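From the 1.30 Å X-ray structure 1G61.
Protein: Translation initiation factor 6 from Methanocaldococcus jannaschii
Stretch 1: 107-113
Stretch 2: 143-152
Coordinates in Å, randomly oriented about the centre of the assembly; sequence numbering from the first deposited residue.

Stretch 1 107-113: LGNLILT
Stretch 2 143-152: TIAELPTVGS

The contact between residues 107-113 and 143-152 of this initiation factor is a backbone-led junction, in which a carbonyl in the last turn of a helix receives amide groups from a short segment of helical phi/psi that contains a glycine, while a small apolar patch closes one part of the join. It illustrates a general principle: where a chain leaves a helix, its last carbonyls lack their regular partners and can be served by another segment.

In the first stretch, L107 to L110 are helical, with phi/psi drifting from -57/-39 to -99/-8; I111 is the first residue to leave helical values, at -135/141, and L112 (-131/117) and T113 (-140/146) continue as a strand. The second stretch begins extended at T143 (-126/174) and I144 (-130/118), then reverses in a type I' turn from I144 to L147, with A145 at 55/40 and E146 at 75/0. Two backbone bonds of 2.9 Å close that turn, I144 N to L147 O and L147 N to I144 O. After P148 (-80/-13) and T149 (-81/71), residues V150 to S152 adopt helical angles near -70/-28 without regular helical bonding.

The register places N109 CA 4.3 Å from G151 CA and L110 CA 4.7 Å from T149 CA, and it runs in opposite senses, since a step forward from N109 to L110 goes with a step back from G151 to T149. At its centre, G151 N donates to N109 O at 2.9 Å, with an angle of 131° at the hydrogen; S152 N adds a weak bond to the same oxygen at 3.4 Å. V150 N lies 3.2 Å from N109 O, but its angle is too poor for a bond.

Such proximity depends on glycine. G151 CA approaches G108 O at 3.3 Å and I111 O at 3.5 Å, both CA-H...O contacts. A CB on this residue would point toward the first stretch and fall 1.9 Å from G108 O and 2.6 Å from I111 O, so the bare alpha carbon allows the backbones to meet.

Side chains complete the fit. L112 (chi1 t, chi2 p) points toward the second stretch: its CB lies 4.1 Å from V150 CG2, and its CD2 4.4 Å from I144 CD1. These are van der Waals contacts between buried residues, with V150 in the m rotamer and I144 m for both chi angles. L110 (m, t) starts away from the partner, yet its end returns to bring CD2 4.4 Å from CG2 of T149, whose chi1 is p. N109 and S152, both m at chi1, bring ND2 within 3.2 Å of OG, but poor geometry makes this polar proximity rather than a hydrogen bond.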

# COMPACT_ATOMS: atom_id res chain seq x y z
N LEU A 107 1.49 -3.57 -9.90
CA LEU A 107 0.31 -4.01 -9.15
C LEU A 107 -0.04 -3.05 -8.00
O LEU A 107 -1.24 -2.82 -7.75
CB LEU A 107 0.51 -5.41 -8.57
CG LEU A 107 0.89 -6.49 -9.58
CD1 LEU A 107 1.03 -7.83 -8.86
CD2 LEU A 107 -0.15 -6.59 -10.73
N GLY A 108 0.98 -2.55 -7.32
CA GLY A 108 0.74 -1.64 -6.20
C GLY A 108 0.14 -0.33 -6.61
O GLY A 108 -0.55 0.34 -5.85
N ASN A 109 0.39 0.12 -7.86
CA ASN A 109 -0.23 1.32 -8.39
C ASN A 109 -1.68 1.04 -8.81
O ASN A 109 -2.49 1.98 -8.83
CB ASN A 109 0.53 1.81 -9.61
CG ASN A 109 1.91 2.39 -9.40
OD1 ASN A 109 2.58 2.71 -10.39
ND2 ASN A 109 2.32 2.53 -8.16
N LEU A 110 -1.95 -0.21 -9.15
CA LEU A 110 -3.24 -0.58 -9.78
C LEU A 110 -4.28 -1.17 -8.82
O LEU A 110 -5.43 -1.40 -9.22
CB LEU A 110 -2.98 -1.60 -10.89
CG LEU A 110 -2.11 -1.10 -12.04
CD1 LEU A 110 -1.69 -2.30 -12.88
CD2 LEU A 110 -2.88 -0.11 -12.88
N ILE A 111 -3.88 -1.45 -7.58
CA ILE A 111 -4.75 -2.14 -6.62
C ILE A 111 -4.65 -1.43 -5.28
O ILE A 111 -3.53 -1.04 -4.85
CB ILE A 111 -4.30 -3.61 -6.48
CG1 ILE A 111 -4.40 -4.34 -7.83
CG2 ILE A 111 -5.10 -4.32 -5.38
CD1 ILE A 111 -3.76 -5.73 -7.84
N LEU A 112 -5.77 -1.31 -4.61
CA LEU A 112 -5.86 -0.67 -3.31
C LEU A 112 -6.64 -1.60 -2.38
O LEU A 112 -7.81 -1.83 -2.68
CB LEU A 112 -6.57 0.66 -3.48
CG LEU A 112 -6.83 1.53 -2.27
CD1 LEU A 112 -5.52 2.12 -1.75
CD2 LEU A 112 -7.79 2.66 -2.67
N THR A 113 -6.04 -2.11 -1.32
CA THR A 113 -6.71 -3.13 -0.50
C THR A 113 -6.46 -2.92 0.97
O THR A 113 -5.37 -2.52 1.39
CB THR A 113 -6.25 -4.53 -0.93
OG1 THR A 113 -7.13 -5.53 -0.34
CG2 THR A 113 -4.80 -4.87 -0.54
N THR A 143 -12.03 3.50 -10.38
CA THR A 143 -11.01 4.55 -10.45
C THR A 143 -11.03 5.37 -9.16
O THR A 143 -11.93 5.16 -8.34
CB THR A 143 -11.26 5.47 -11.66
OG1 THR A 143 -12.62 5.92 -11.61
CG2 THR A 143 -11.16 4.67 -12.96
N ILE A 144 -10.09 6.29 -9.01
CA ILE A 144 -10.06 7.26 -7.93
C ILE A 144 -9.85 8.62 -8.56
O ILE A 144 -8.80 8.79 -9.21
CB ILE A 144 -8.94 6.97 -6.89
CG1 ILE A 144 -9.12 5.65 -6.19
CG2 ILE A 144 -8.80 8.15 -5.92
CD1 ILE A 144 -10.03 5.69 -4.99
N ALA A 145 -10.82 9.53 -8.39
CA ALA A 145 -10.72 10.87 -8.98
C ALA A 145 -10.47 10.70 -10.47
O ALA A 145 -9.66 11.44 -11.03
CB ALA A 145 -9.65 11.71 -8.31
N GLU A 146 -11.12 9.75 -11.13
CA GLU A 146 -11.04 9.46 -12.56
C GLU A 146 -9.76 8.76 -12.98
O GLU A 146 -9.59 8.45 -14.17
CB GLU A 146 -11.19 10.73 -13.44
CG GLU A 146 -12.37 11.62 -13.01
CD GLU A 146 -12.67 12.71 -14.02
OE1 GLU A 146 -12.28 13.88 -13.79
OE2 GLU A 146 -13.34 12.35 -15.02
N LEU A 147 -8.85 8.47 -12.07
CA LEU A 147 -7.57 7.85 -12.38
C LEU A 147 -7.56 6.36 -12.13
O LEU A 147 -8.08 5.89 -11.11
CB LEU A 147 -6.45 8.49 -11.52
CG LEU A 147 -6.34 10.03 -11.71
CD1 LEU A 147 -5.41 10.60 -10.65
CD2 LEU A 147 -5.89 10.35 -13.13
N PRO A 148 -7.05 5.55 -13.05
CA PRO A 148 -7.09 4.10 -12.88
C PRO A 148 -5.97 3.58 -11.96
O PRO A 148 -6.07 2.42 -11.52
CB PRO A 148 -6.95 3.58 -14.31
CG PRO A 148 -6.06 4.62 -14.96
CD PRO A 148 -6.51 5.95 -14.37
N THR A 149 -4.95 4.39 -11.64
CA THR A 149 -3.91 3.97 -10.66
C THR A 149 -4.43 4.19 -9.25
O THR A 149 -4.00 5.08 -8.51
CB THR A 149 -2.60 4.70 -10.96
OG1 THR A 149 -2.91 6.11 -11.13
CG2 THR A 149 -1.95 4.18 -12.23
N VAL A 150 -5.40 3.35 -8.85
CA VAL A 150 -6.07 3.56 -7.55
C VAL A 150 -5.13 3.39 -6.38
O VAL A 150 -5.34 4.07 -5.39
CB VAL A 150 -7.29 2.62 -7.46
CG1 VAL A 150 -8.29 2.95 -8.59
CG2 VAL A 150 -6.90 1.15 -7.49
N GLY A 151 -4.11 2.52 -6.52
CA GLY A 151 -3.14 2.36 -5.44
C GLY A 151 -2.23 3.54 -5.30
O GLY A 151 -1.76 3.83 -4.22
N SER A 152 -1.94 4.29 -6.37
CA SER A 152 -1.12 5.49 -6.27
C SER A 152 -1.94 6.65 -5.69
O SER A 152 -1.34 7.56 -5.14
CB SER A 152 -0.62 5.93 -7.64
OG SER A 152 0.21 4.93 -8.24